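Local coordinates for chlorella virus DNA ligase-adenylate (Chlorella virus, PDB 1FVI), which probably seals nicks in duplex DNA as an ATP-dependent ligase, working through a covalent enzyme-adenylate intermediate, at residues 5-10 / 173-178; 23-28 / 157-162; 31-36 / 62-67; 190-195 / 272-277; 198-203 / 232-237. The protein carries 1 engineered substitution. All coordinates share one frame; numbering follows the deposited sequence.

Contact 1: residues 5-10 / 173-178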
# COMPACT_ATOMS: atom_id res chain seq x y z
N PRO A 5 4.71 5.16 18.08
CA PRO A 5 4.55 5.51 16.67
C PRO A 5 3.69 6.73 16.31
O PRO A 5 2.87 7.22 17.09
CB PRO A 5 4.05 4.21 16.05
CG PRO A 5 3.25 3.62 17.12
CD PRO A 5 4.10 3.85 18.36
N LEU A 6 3.98 7.25 15.12
CA LEU A 6 3.25 8.37 14.55
C LEU A 6 1.94 7.79 13.98
O LEU A 6 1.96 6.81 13.22
CB LEU A 6 4.07 8.97 13.40
CG LEU A 6 3.84 10.38 12.82
CD1 LEU A 6 4.35 10.37 11.39
CD2 LEU A 6 2.39 10.83 12.87
N LEU A 7 0.81 8.35 14.39
CA LEU A 7 -0.48 7.90 13.89
C LEU A 7 -1.15 8.98 13.04
O LEU A 7 -0.75 10.15 13.06
CB LEU A 7 -1.36 7.42 15.04
CG LEU A 7 -0.71 6.28 15.83
CD1 LEU A 7 -1.57 5.93 17.02
CD2 LEU A 7 -0.48 5.05 14.92
N ALA A 8 -2.12 8.57 12.25
CA ALA A 8 -2.81 9.47 11.34
C ALA A 8 -4.21 9.92 11.72
O ALA A 8 -4.95 9.24 12.44
CB ALA A 8 -2.86 8.83 9.92
N ALA A 9 -4.53 11.12 11.27
CA ALA A 9 -5.86 11.65 11.44
C ALA A 9 -6.58 11.22 10.13
O ALA A 9 -5.94 10.87 9.13
CB ALA A 9 -5.81 13.16 11.56
N THR A 10 -7.90 11.20 10.14
CA THR A 10 -8.64 10.82 8.95
C THR A 10 -9.03 12.03 8.09
O THR A 10 -9.48 13.06 8.62
CB THR A 10 -9.89 10.01 9.32
OG1 THR A 10 -9.48 8.82 9.99
CG2 THR A 10 -10.72 9.64 8.07
N PHE A 173 5.13 11.85 18.36
CA PHE A 173 4.98 10.68 19.22
C PHE A 173 3.51 10.62 19.62
O PHE A 173 3.15 10.82 20.78
CB PHE A 173 5.90 10.78 20.44
CG PHE A 173 7.36 10.95 20.09
CD1 PHE A 173 8.21 11.69 20.90
CD2 PHE A 173 7.89 10.34 18.96
CE1 PHE A 173 9.58 11.80 20.59
CE2 PHE A 173 9.25 10.45 18.64
CZ PHE A 173 10.10 11.17 19.46
N GLY A 174 2.65 10.35 18.64
CA GLY A 174 1.23 10.29 18.87
C GLY A 174 0.48 10.47 17.57
O GLY A 174 1.09 10.50 16.49
N ARG A 175 -0.84 10.61 17.65
CA ARG A 175 -1.65 10.78 16.46
C ARG A 175 -1.75 12.22 15.97
O ARG A 175 -2.02 13.14 16.74
CB ARG A 175 -3.04 10.20 16.71
CG ARG A 175 -3.94 10.15 15.46
CD ARG A 175 -5.30 9.56 15.83
NE ARG A 175 -5.40 8.11 15.65
CZ ARG A 175 -4.98 7.19 16.51
NH1 ARG A 175 -4.41 7.56 17.66
NH2 ARG A 175 -5.08 5.90 16.20
N SER A 176 -1.53 12.41 14.68
CA SER A 176 -1.60 13.72 14.03
C SER A 176 -3.05 14.20 14.02
O SER A 176 -3.99 13.40 14.03
CB SER A 176 -1.13 13.59 12.57
OG SER A 176 -1.20 14.82 11.87
N THR A 177 -3.24 15.51 14.07
CA THR A 177 -4.59 16.04 13.99
C THR A 177 -4.74 16.40 12.50
O THR A 177 -3.76 16.38 11.76
CB THR A 177 -4.77 17.31 14.85
OG1 THR A 177 -4.01 18.38 14.29
CG2 THR A 177 -4.30 17.05 16.26
N LEU A 178 -5.95 16.70 12.06
CA LEU A 178 -6.15 17.06 10.66
C LEU A 178 -5.43 18.37 10.36
O LEU A 178 -4.71 18.47 9.37
CB LEU A 178 -7.65 17.17 10.34
CG LEU A 178 -8.02 17.42 8.86
CD1 LEU A 178 -7.52 16.30 7.93
CD2 LEU A 178 -9.52 17.54 8.77
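Both polar groups of the Leu7 backbone are spent on the other segment. Its N donates to Gly174 O (3.0 Å, nearly straight), and Leu7 O accepts from Ser176 N at 2.9 Å, so the two bonds flank Arg175 in a single bridge between segments that run the same way. In both, the donor stands well above the plane of the carbonyl it meets. One residue back, Leu6 N turns elsewhere and is bonded to Tyr171 OH. The buried Ser176 hydroxyl, anti to its own backbone N, donates in the carbonyl plane to Thr177 O at 3.0 Å and is also bonded to Ile182 N. Arg175 extends straight and then bends at chi3 (-92°), crossing Leu7 obliquely. Leu7 CB sits 3.9 Å above the centre of the guanidinium plane, and Leu7 CD1 comes to 3.3 Å from Arg175 NH1. Further along, Ala9 CB presses to 3.1 Å from Ser176 O, while the Ala9 backbone bonds to Leu183 and Lys185. The pair leads into the edge strand 9-10 of a mixed beta sheet in the nucleotidyltransferase domain, with Leu7 bordering the bound AMP.

Contact 2: residues 23-28 / 157-162. Engineered in segment 23-28: Ala28 (natural residue Asp). With AMP (adenosine monophosphate), chain C.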
# COMPACT_ATOMS: atom_id res chain seq x y z
N ALA A 23 2.60 11.82 -0.80
CA ALA A 23 1.78 10.63 -0.58
C ALA A 23 2.46 9.27 -0.72
O ALA A 23 3.43 9.12 -1.44
CB ALA A 23 0.53 10.69 -1.47
N THR A 24 1.93 8.30 0.01
CA THR A 24 2.42 6.93 -0.04
C THR A 24 1.18 6.04 0.04
O THR A 24 0.08 6.53 0.31
CB THR A 24 3.42 6.58 1.12
OG1 THR A 24 2.85 6.93 2.38
CG2 THR A 24 4.78 7.27 0.91
N PRO A 25 1.32 4.74 -0.27
CA PRO A 25 0.18 3.83 -0.22
C PRO A 25 -0.18 3.35 1.17
O PRO A 25 0.70 3.09 2.00
CB PRO A 25 0.63 2.67 -1.10
CG PRO A 25 2.09 2.62 -0.84
CD PRO A 25 2.48 4.08 -0.89
N LYS A 26 -1.48 3.29 1.45
CA LYS A 26 -1.95 2.81 2.74
C LYS A 26 -1.78 1.27 2.73
O LYS A 26 -2.45 0.55 2.00
CB LYS A 26 -3.42 3.20 2.94
CG LYS A 26 -3.99 3.02 4.36
CD LYS A 26 -5.41 3.56 4.40
CE LYS A 26 -5.99 3.67 5.81
NZ LYS A 26 -6.16 2.37 6.53
N ILE A 27 -0.81 0.80 3.51
CA ILE A 27 -0.52 -0.63 3.61
C ILE A 27 -1.31 -1.34 4.73
O ILE A 27 -1.44 -0.84 5.86
CB ILE A 27 1.01 -0.87 3.82
CG1 ILE A 27 1.80 -0.24 2.68
CG2 ILE A 27 1.33 -2.36 3.94
CD1 ILE A 27 3.17 0.21 3.10
N ALA A 28 -1.84 -2.51 4.36
CA ALA A 28 -2.57 -3.36 5.29
C ALA A 28 -1.47 -4.30 5.79
O ALA A 28 -1.03 -5.21 5.07
CB ALA A 28 -3.65 -4.15 4.54
N LYS A 157 -2.95 -1.45 -7.29
CA LYS A 157 -1.80 -2.26 -6.90
C LYS A 157 -2.12 -3.13 -5.68
O LYS A 157 -1.29 -3.91 -5.21
CB LYS A 157 -0.56 -1.38 -6.69
CG LYS A 157 -0.05 -0.76 -7.98
CD LYS A 157 1.03 0.27 -7.69
CE LYS A 157 1.49 0.99 -8.96
NZ LYS A 157 0.43 1.84 -9.57
N GLY A 158 -3.35 -3.00 -5.18
CA GLY A 158 -3.78 -3.81 -4.06
C GLY A 158 -3.71 -3.19 -2.67
O GLY A 158 -3.92 -3.89 -1.69
N PHE A 159 -3.40 -1.89 -2.59
CA PHE A 159 -3.32 -1.19 -1.31
C PHE A 159 -4.70 -0.70 -0.85
O PHE A 159 -5.65 -0.67 -1.64
CB PHE A 159 -2.33 -0.02 -1.40
CG PHE A 159 -0.92 -0.44 -1.73
CD1 PHE A 159 -0.37 -0.18 -2.98
CD2 PHE A 159 -0.15 -1.14 -0.81
CE1 PHE A 159 0.92 -0.61 -3.31
CE2 PHE A 159 1.14 -1.57 -1.12
CZ PHE A 159 1.67 -1.31 -2.38
N GLU A 160 -4.79 -0.27 0.40
CA GLU A 160 -6.04 0.19 1.02
C GLU A 160 -6.53 1.58 0.62
O GLU A 160 -7.72 1.85 0.66
CB GLU A 160 -5.91 0.19 2.56
CG GLU A 160 -5.68 -1.16 3.22
CD GLU A 160 -6.83 -2.12 3.00
OE1 GLU A 160 -6.72 -2.99 2.10
OE2 GLU A 160 -7.84 -2.01 3.72
N GLY A 161 -5.60 2.48 0.34
CA GLY A 161 -5.97 3.83 0.01
C GLY A 161 -4.67 4.58 0.09
O GLY A 161 -3.61 3.98 -0.15
N VAL A 162 -4.70 5.85 0.49
CA VAL A 162 -3.47 6.64 0.57
C VAL A 162 -3.16 7.35 1.88
O VAL A 162 -4.05 7.66 2.68
CB VAL A 162 -3.30 7.62 -0.68
CG1 VAL A 162 -4.45 7.46 -1.69
CG2 VAL A 162 -3.11 9.06 -0.27
P AMP C . -6.31 2.25 7.99
O1P AMP C . -7.40 2.98 8.64
O3P AMP C . -6.55 0.82 8.62
O5' AMP C . -4.99 2.64 8.60
C5' AMP C . -3.73 1.90 8.22
C4' AMP C . -2.70 1.88 9.32
O4' AMP C . -1.46 1.54 8.70
C3' AMP C . -2.49 3.24 10.01
O3' AMP C . -2.26 3.16 11.42
C2' AMP C . -1.24 3.79 9.40
O2' AMP C . -0.54 4.59 10.34
C1' AMP C . -0.49 2.55 8.89
N9 AMP C . 0.14 2.81 7.61
C8 AMP C . 0.01 2.01 6.50
N7 AMP C . 0.69 2.50 5.50
C5 AMP C . 1.30 3.67 5.94
C6 AMP C . 2.14 4.61 5.33
N6 AMP C . 2.53 4.52 4.04
N1 AMP C . 2.54 5.64 6.10
C2 AMP C . 2.16 5.73 7.35
N3 AMP C . 1.37 4.91 8.06
C4 AMP C . 0.94 3.86 7.31
O HOH W 1 -8.15 -0.04 5.17
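Pro25 sets its CB over one face of the Phe159 ring, 3.7 Å from the centroid and offset toward the rim, a CH-pi contact. Ile27 runs alongside Phe159, pointing the same way, with Ile27 CG1 4.1 Å from Phe159 CE2. The Lys26 side chain runs another way, crossing Glu160 obliquely, its CG 3.9 Å from Glu160 CB. The extended Lys26 chain turns at chi4 (-64°) to bring NZ onto the phosphorus of AMP, a covalent bond of 1.5 Å: this is the adenylated lysine of nucleotidyltransferase motif I (Lys-x-Asp-Gly), with the engineered Ala28 at the Asp position. Glu160, bent at chi2, rests its CG on Ala28 CB and holds a water at OE2, which Lys26 NZ reaches weakly. Two backbone bonds fix this geometry, Lys26 N to Gly161 O (2.8 Å) and Glu160 N to Lys26 O (3.0 Å). Ile27 N donates to adenine N7; Thr24 OG1 and Pro25 O accept from N6. Strand 21-25 lies between strands 162-165 and 139-141; Pro25 packs on Tyr150 and Val154 of helix 144-156, and Val162 on strand 184-186.

Contact 3: residues 31-36 / 62-67. With AMP (adenosine monophosphate), chain C.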
# COMPACT_ATOMS: atom_id res chain seq x y z
N ARG A 31 2.52 -2.81 11.60
CA ARG A 31 3.35 -1.64 11.90
C ARG A 31 4.54 -2.10 12.75
O ARG A 31 4.37 -2.80 13.77
CB ARG A 31 2.54 -0.59 12.68
CG ARG A 31 3.27 0.70 12.97
CD ARG A 31 3.62 1.40 11.66
NE ARG A 31 4.22 2.73 11.87
CZ ARG A 31 3.52 3.83 12.15
NH1 ARG A 31 2.20 3.76 12.25
NH2 ARG A 31 4.15 4.99 12.32
N SER A 32 5.74 -1.75 12.31
CA SER A 32 6.95 -2.14 13.01
C SER A 32 8.04 -1.07 12.98
O SER A 32 8.36 -0.51 11.93
CB SER A 32 7.50 -3.46 12.44
OG SER A 32 8.19 -4.18 13.44
N VAL A 33 8.58 -0.79 14.16
CA VAL A 33 9.63 0.18 14.29
C VAL A 33 10.88 -0.49 14.83
O VAL A 33 10.82 -1.37 15.69
CB VAL A 33 9.22 1.31 15.25
CG1 VAL A 33 10.39 2.28 15.45
CG2 VAL A 33 7.99 2.04 14.72
N LYS A 34 12.02 -0.08 14.28
CA LYS A 34 13.32 -0.58 14.70
C LYS A 34 13.87 0.28 15.84
O LYS A 34 14.25 1.44 15.64
CB LYS A 34 14.30 -0.56 13.52
CG LYS A 34 15.75 -0.74 13.90
CD LYS A 34 15.97 -2.00 14.68
CE LYS A 34 17.40 -2.04 15.18
NZ LYS A 34 18.41 -1.97 14.08
N GLN A 35 13.84 -0.28 17.03
CA GLN A 35 14.35 0.38 18.21
C GLN A 35 14.99 -0.71 19.07
O GLN A 35 14.29 -1.35 19.87
CB GLN A 35 13.24 1.11 18.95
CG GLN A 35 13.76 2.03 20.04
CD GLN A 35 12.95 3.29 20.14
OE1 GLN A 35 11.99 3.36 20.89
NE2 GLN A 35 13.34 4.30 19.38
N THR A 36 16.28 -0.95 18.81
CA THR A 36 17.12 -1.96 19.46
C THR A 36 16.79 -3.30 18.80
O THR A 36 17.69 -4.06 18.43
CB THR A 36 16.89 -2.01 21.00
OG1 THR A 36 16.84 -0.67 21.52
CG2 THR A 36 18.03 -2.76 21.70
N GLY A 62 15.84 3.39 14.36
CA GLY A 62 14.95 4.49 14.04
C GLY A 62 14.07 4.28 12.81
O GLY A 62 13.31 5.17 12.41
N SER A 63 14.17 3.10 12.22
CA SER A 63 13.35 2.75 11.06
C SER A 63 11.88 2.54 11.42
O SER A 63 11.56 1.95 12.46
CB SER A 63 13.87 1.49 10.40
OG SER A 63 15.05 1.78 9.70
N ASP A 64 11.00 3.03 10.55
CA ASP A 64 9.57 2.89 10.73
C ASP A 64 8.96 2.31 9.44
O ASP A 64 9.37 2.68 8.33
CB ASP A 64 8.93 4.22 11.09
CG ASP A 64 7.53 4.07 11.64
OD1 ASP A 64 7.06 2.91 11.78
OD2 ASP A 64 6.91 5.11 11.93
N GLY A 65 8.00 1.40 9.59
CA GLY A 65 7.40 0.78 8.41
C GLY A 65 6.36 -0.29 8.67
O GLY A 65 5.80 -0.41 9.76
N GLU A 66 6.08 -1.07 7.63
CA GLU A 66 5.07 -2.12 7.68
C GLU A 66 5.56 -3.47 7.19
O GLU A 66 6.13 -3.59 6.09
CB GLU A 66 3.86 -1.73 6.80
CG GLU A 66 3.03 -0.53 7.26
CD GLU A 66 1.96 -0.89 8.25
OE1 GLU A 66 1.48 0.02 8.94
OE2 GLU A 66 1.56 -2.06 8.34
N ILE A 67 5.29 -4.49 7.99
CA ILE A 67 5.67 -5.85 7.60
C ILE A 67 4.43 -6.44 6.91
O ILE A 67 3.30 -6.17 7.32
CB ILE A 67 6.01 -6.73 8.84
CG1 ILE A 67 7.07 -6.05 9.72
CG2 ILE A 67 6.47 -8.14 8.40
CD1 ILE A 67 7.28 -6.71 11.08
P AMP C . -6.31 2.25 7.99
O1P AMP C . -7.40 2.98 8.64
O3P AMP C . -6.55 0.82 8.62
O5' AMP C . -4.99 2.64 8.60
C5' AMP C . -3.73 1.90 8.22
C4' AMP C . -2.70 1.88 9.32
O4' AMP C . -1.46 1.54 8.70
C3' AMP C . -2.49 3.24 10.01
O3' AMP C . -2.26 3.16 11.42
C2' AMP C . -1.24 3.79 9.40
O2' AMP C . -0.54 4.59 10.34
C1' AMP C . -0.49 2.55 8.89
N9 AMP C . 0.14 2.81 7.61
C8 AMP C . 0.01 2.01 6.50
N7 AMP C . 0.69 2.50 5.50
C5 AMP C . 1.30 3.67 5.94
C6 AMP C . 2.14 4.61 5.33
N6 AMP C . 2.53 4.52 4.04
N1 AMP C . 2.54 5.64 6.10
C2 AMP C . 2.16 5.73 7.35
N3 AMP C . 1.37 4.91 8.06
C4 AMP C . 0.94 3.86 7.31
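The tight end of this strand pair is Arg31 on Asp64. The arginine bends at chi2 (63°) and grips the carboxylate side-on, NE to OD1 and NH2 to OD2, both 2.8 Å, nearly straight and within the guanidinium plane. Each oxygen uses its syn lone pair; Asp64 OD2 is also bonded to Tyr171 OH, and Val33 CG2 crowds OD1 at 3.2 Å. This buried bidentate salt bridge probably keeps both groups charged. On the other face Ser32 CB meets Ile67 CD1 at 3.5 Å. The backbone ladder is firm at Ser32 N to Gly65 O and Lys34 N to Ser63 O, but Gly65 N to Ser32 O is weak. Past the Lys34 O bond to Gly62 N the pairing ends, with Gln35 and Thr36 toward the surface. Beside the salt bridge Glu66, bent at chi2, carries OE1 to 3.2 Å from AMP C1', and Arg31 NH1 lies 3.4 Å from AMP O2'. Asp64, Gly65 and Glu66 form the Asp-Gly-Glu signature of nucleotidyltransferase motif III, on an antiparallel pair lining the adenylate pocket.

Contact 4: residues 190-195 / 272-277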
# COMPACT_ATOMS: atom_id res chain seq x y z
N LYS A 190 -15.36 4.87 -3.38
CA LYS A 190 -16.57 4.20 -2.91
C LYS A 190 -16.60 2.75 -3.37
O LYS A 190 -16.11 2.44 -4.44
CB LYS A 190 -17.77 4.95 -3.50
CG LYS A 190 -19.10 4.79 -2.79
CD LYS A 190 -20.09 5.80 -3.40
CE LYS A 190 -21.38 5.93 -2.61
NZ LYS A 190 -22.30 4.78 -2.80
N ASP A 191 -17.20 1.88 -2.56
CA ASP A 191 -17.33 0.47 -2.86
C ASP A 191 -18.65 0.19 -3.57
O ASP A 191 -19.72 0.60 -3.12
CB ASP A 191 -17.33 -0.36 -1.58
CG ASP A 191 -15.97 -0.47 -0.98
OD1 ASP A 191 -15.06 -1.02 -1.65
OD2 ASP A 191 -15.81 -0.01 0.16
N ALA A 192 -18.56 -0.56 -4.66
CA ALA A 192 -19.74 -0.91 -5.43
C ALA A 192 -19.60 -2.31 -6.04
O ALA A 192 -18.52 -2.91 -6.02
CB ALA A 192 -20.00 0.14 -6.52
N GLU A 193 -20.70 -2.83 -6.56
CA GLU A 193 -20.72 -4.15 -7.17
C GLU A 193 -21.31 -4.06 -8.57
O GLU A 193 -22.19 -3.23 -8.83
CB GLU A 193 -21.55 -5.14 -6.34
CG GLU A 193 -20.82 -5.73 -5.16
CD GLU A 193 -21.72 -6.60 -4.31
OE1 GLU A 193 -22.58 -7.32 -4.87
OE2 GLU A 193 -21.57 -6.58 -3.07
N ALA A 194 -20.85 -4.94 -9.44
CA ALA A 194 -21.32 -4.97 -10.81
C ALA A 194 -21.32 -6.40 -11.32
O ALA A 194 -20.57 -7.25 -10.85
CB ALA A 194 -20.44 -4.10 -11.67
N THR A 195 -22.23 -6.69 -12.24
CA THR A 195 -22.31 -8.03 -12.81
C THR A 195 -21.48 -8.04 -14.09
O THR A 195 -21.53 -7.08 -14.86
CB THR A 195 -23.77 -8.41 -13.14
OG1 THR A 195 -24.52 -8.52 -11.92
CG2 THR A 195 -23.84 -9.75 -13.90
N PHE A 272 -15.77 -3.55 -6.77
CA PHE A 272 -14.86 -2.56 -7.34
C PHE A 272 -14.99 -1.25 -6.60
O PHE A 272 -15.86 -1.10 -5.75
CB PHE A 272 -15.10 -2.34 -8.86
CG PHE A 272 -16.40 -1.62 -9.20
CD1 PHE A 272 -16.37 -0.31 -9.69
CD2 PHE A 272 -17.64 -2.25 -9.05
CE1 PHE A 272 -17.56 0.37 -10.02
CE2 PHE A 272 -18.82 -1.59 -9.38
CZ PHE A 272 -18.78 -0.27 -9.87
N LYS A 273 -14.08 -0.33 -6.87
CA LYS A 273 -14.10 0.99 -6.25
C LYS A 273 -14.02 2.00 -7.38
O LYS A 273 -13.59 1.67 -8.49
CB LYS A 273 -12.90 1.20 -5.30
CG LYS A 273 -13.05 0.54 -3.92
CD LYS A 273 -11.76 0.58 -3.12
CE LYS A 273 -11.88 -0.15 -1.78
NZ LYS A 273 -12.77 0.55 -0.80
N TYR A 274 -14.44 3.23 -7.08
CA TYR A 274 -14.42 4.32 -8.05
C TYR A 274 -14.64 5.61 -7.28
O TYR A 274 -15.00 5.58 -6.10
CB TYR A 274 -15.54 4.15 -9.10
CG TYR A 274 -16.93 4.26 -8.51
CD1 TYR A 274 -17.68 5.42 -8.68
CD2 TYR A 274 -17.46 3.23 -7.73
CE1 TYR A 274 -18.92 5.54 -8.09
CE2 TYR A 274 -18.69 3.34 -7.15
CZ TYR A 274 -19.42 4.50 -7.32
OH TYR A 274 -20.67 4.62 -6.74
N PHE A 275 -14.42 6.75 -7.93
CA PHE A 275 -14.66 8.03 -7.29
C PHE A 275 -16.04 8.59 -7.68
O PHE A 275 -16.31 8.83 -8.85
CB PHE A 275 -13.56 9.06 -7.63
CG PHE A 275 -13.73 10.36 -6.90
CD1 PHE A 275 -13.76 10.39 -5.51
CD2 PHE A 275 -13.96 11.54 -7.60
CE1 PHE A 275 -14.02 11.57 -4.81
CE2 PHE A 275 -14.23 12.73 -6.91
CZ PHE A 275 -14.26 12.74 -5.51
N GLU A 276 -16.91 8.80 -6.70
CA GLU A 276 -18.24 9.36 -6.99
C GLU A 276 -18.14 10.79 -7.53
O GLU A 276 -17.89 11.72 -6.78
CB GLU A 276 -19.10 9.36 -5.72
CG GLU A 276 -20.45 10.04 -5.85
CD GLU A 276 -21.56 9.10 -6.28
OE1 GLU A 276 -21.72 8.04 -5.62
OE2 GLU A 276 -22.27 9.42 -7.25
N MET A 277 -18.33 10.94 -8.83
CA MET A 277 -18.26 12.24 -9.51
C MET A 277 -16.97 13.00 -9.27
O MET A 277 -16.48 13.68 -10.17
CB MET A 277 -19.46 13.12 -9.14
CG MET A 277 -20.78 12.60 -9.67
SD MET A 277 -22.14 13.75 -9.35
CE MET A 277 -22.69 13.19 -7.73
O HOH W 2 -15.13 -3.29 -3.48
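Asp191 OD1 is held twice, by Lys273 NZ at 2.9 Å and by a water that also donates to Phe272 O. The two side chains lie side by side, pointing the same way, and the ammonium of Lys273, swung round at chi4 (-69°), meets the oxygen from above the carboxylate plane. Beneath this salt bridge runs an antiparallel ladder. Ala192 and Phe272 exchange both backbone bonds, Ala192 N to Phe272 O at 3.0 Å and Phe272 N to Ala192 O at 2.9 Å, and Lys190 and Tyr274 do likewise, with Tyr274 N to Lys190 O the longest, 3.2 Å. On the face away from the salt bridge, Phe272 (chi1 70°) and Tyr274 (chi1 66°) both take the crowded position between backbone N and carbonyl carbon, which tips their rings toward the other strand. Ala192 CB touches both, 3.5 Å from CE2 of each, and meets Tyr274 at the ring edge. Tyr274 OH is bonded to Tyr239 OH, and the Phe272 ring meets Tyr239 edge-to-face. Within the five-stranded antiparallel sheet of the OB-like domain, strand 269-275 pairs with 286-291 on its other side, while Lys273 and Phe275 reach over to Leu155 and Leu148 of helix 144-156.

Contact 5: residues 198-203 / 232-237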
# COMPACT_ATOMS: atom_id res chain seq x y z
N SER A 198 -19.31 -9.33 -20.29
CA SER A 198 -18.39 -9.76 -21.34
C SER A 198 -16.93 -9.40 -20.98
O SER A 198 -16.69 -8.76 -19.97
CB SER A 198 -18.78 -9.15 -22.70
OG SER A 198 -18.66 -7.74 -22.68
N MET A 199 -15.97 -9.84 -21.80
CA MET A 199 -14.55 -9.56 -21.58
C MET A 199 -13.85 -9.19 -22.87
O MET A 199 -14.28 -9.56 -23.96
CB MET A 199 -13.83 -10.77 -20.98
CG MET A 199 -14.27 -11.12 -19.59
SD MET A 199 -13.34 -12.51 -18.96
CE MET A 199 -14.30 -12.83 -17.45
N THR A 200 -12.74 -8.47 -22.72
CA THR A 200 -11.95 -8.04 -23.85
C THR A 200 -10.53 -8.49 -23.57
O THR A 200 -10.02 -8.25 -22.46
CB THR A 200 -11.97 -6.52 -23.98
OG1 THR A 200 -13.32 -6.07 -24.02
CG2 THR A 200 -11.28 -6.09 -25.25
N ALA A 201 -9.91 -9.18 -24.54
CA ALA A 201 -8.54 -9.67 -24.41
C ALA A 201 -7.50 -8.55 -24.34
O ALA A 201 -7.78 -7.41 -24.73
CB ALA A 201 -8.22 -10.60 -25.56
N LEU A 202 -6.31 -8.89 -23.87
CA LEU A 202 -5.22 -7.93 -23.72
C LEU A 202 -4.29 -7.75 -24.92
O LEU A 202 -3.97 -6.62 -25.30
CB LEU A 202 -4.39 -8.27 -22.47
CG LEU A 202 -3.14 -7.46 -22.13
CD1 LEU A 202 -3.45 -5.96 -22.06
CD2 LEU A 202 -2.57 -7.95 -20.80
N PHE A 203 -3.80 -8.85 -25.50
CA PHE A 203 -2.90 -8.77 -26.66
C PHE A 203 -3.65 -8.94 -27.97
O PHE A 203 -3.19 -9.66 -28.86
CB PHE A 203 -1.80 -9.83 -26.58
CG PHE A 203 -1.21 -10.01 -25.20
CD1 PHE A 203 -1.45 -11.18 -24.49
CD2 PHE A 203 -0.39 -9.04 -24.64
CE1 PHE A 203 -0.88 -11.39 -23.23
CE2 PHE A 203 0.19 -9.23 -23.39
CZ PHE A 203 -0.05 -10.41 -22.68
N MET A 232 -7.02 -11.67 -20.10
CA MET A 232 -8.04 -10.62 -20.07
C MET A 232 -7.42 -9.22 -19.95
O MET A 232 -6.46 -9.00 -19.20
CB MET A 232 -9.06 -10.89 -18.96
CG MET A 232 -10.11 -9.79 -18.75
SD MET A 232 -9.58 -8.45 -17.62
CE MET A 232 -9.79 -9.30 -16.11
N GLY A 233 -7.93 -8.30 -20.77
CA GLY A 233 -7.45 -6.93 -20.74
C GLY A 233 -8.41 -6.10 -19.91
O GLY A 233 -8.00 -5.29 -19.09
N SER A 234 -9.70 -6.31 -20.14
CA SER A 234 -10.73 -5.59 -19.39
C SER A 234 -12.00 -6.41 -19.35
O SER A 234 -12.22 -7.30 -20.18
CB SER A 234 -11.03 -4.22 -20.02
OG SER A 234 -11.81 -4.33 -21.20
N ILE A 235 -12.81 -6.14 -18.33
CA ILE A 235 -14.10 -6.78 -18.18
C ILE A 235 -15.15 -5.68 -18.25
O ILE A 235 -14.92 -4.56 -17.77
CB ILE A 235 -14.23 -7.56 -16.86
CG1 ILE A 235 -14.00 -6.65 -15.65
CG2 ILE A 235 -13.29 -8.75 -16.87
CD1 ILE A 235 -14.39 -7.30 -14.31
N GLU A 236 -16.24 -5.97 -18.95
CA GLU A 236 -17.34 -5.02 -19.10
C GLU A 236 -18.38 -5.44 -18.09
O GLU A 236 -18.72 -6.63 -18.00
CB GLU A 236 -17.87 -5.03 -20.53
CG GLU A 236 -16.88 -4.47 -21.56
CD GLU A 236 -15.54 -5.22 -21.59
OE1 GLU A 236 -15.57 -6.47 -21.66
OE2 GLU A 236 -14.47 -4.57 -21.55
N VAL A 237 -18.87 -4.47 -17.32
CA VAL A 237 -19.82 -4.75 -16.26
C VAL A 237 -21.11 -3.94 -16.31
O VAL A 237 -21.12 -2.84 -16.86
CB VAL A 237 -19.15 -4.56 -14.88
CG1 VAL A 237 -17.99 -5.56 -14.74
CG2 VAL A 237 -18.65 -3.13 -14.73
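Two consecutive residues, Gly233 and Ser234, face a single one, Thr200, and both N-H groups converge on Thr200 O, at 2.7 Å and 3.0 Å. This is a classic beta bulge, set in the antiparallel sheet of the OB-like domain; past it the register slips by one. Ordinary pairing holds on the other side, with Thr200 N to Ser234 O and Glu236 N to Ser198 O. Side chains divide by face. Met199, extended beyond CG, lies alongside Ile235 and touches Ile235 CG2 with its CG at 3.7 Å; Met199 also touches Phe258 and Trp259 of helix 252-260. Arg255 of that helix takes the carbonyls of Met232 and Gly233 with NH1. The partly exposed opposite face is polar. Glu236, bent at chi2, crosses Thr200 at about a right angle and draws three hydroxyls to its carboxylate. Ser198 OG to OE1 and Thr200 OG1 to OE2 are weak bonds. The firm one comes from its own strand: Ser234 OG donates to the syn lone pair of Glu236 OE2 at 2.7 Å.

Contacts 2 and 3 are the buried pair, and both border the adenylate: one supplies the covalent lysine and the base-reading groups, the other a buried ion pair and a glutamate beside the ribose. Contact 1 is partly buried, belongs to the same sheet as contact 2 and reaches contact 3 through a probable hydrogen bond from Arg31 NH2 to Leu6 O, 3.0 Å. Contacts 4 and 5 share strand 190-201, paired on one edge with 269-275 and on the other with 232-237; Ala194 CB and Val237 CB touch at 3.5 Å. Their charged side chains lie toward the surface, a water-bridged salt bridge in contact 4 and a carboxylate drawing hydroxyls in contact 5, whose centre is about 41 Å from that of contact 3.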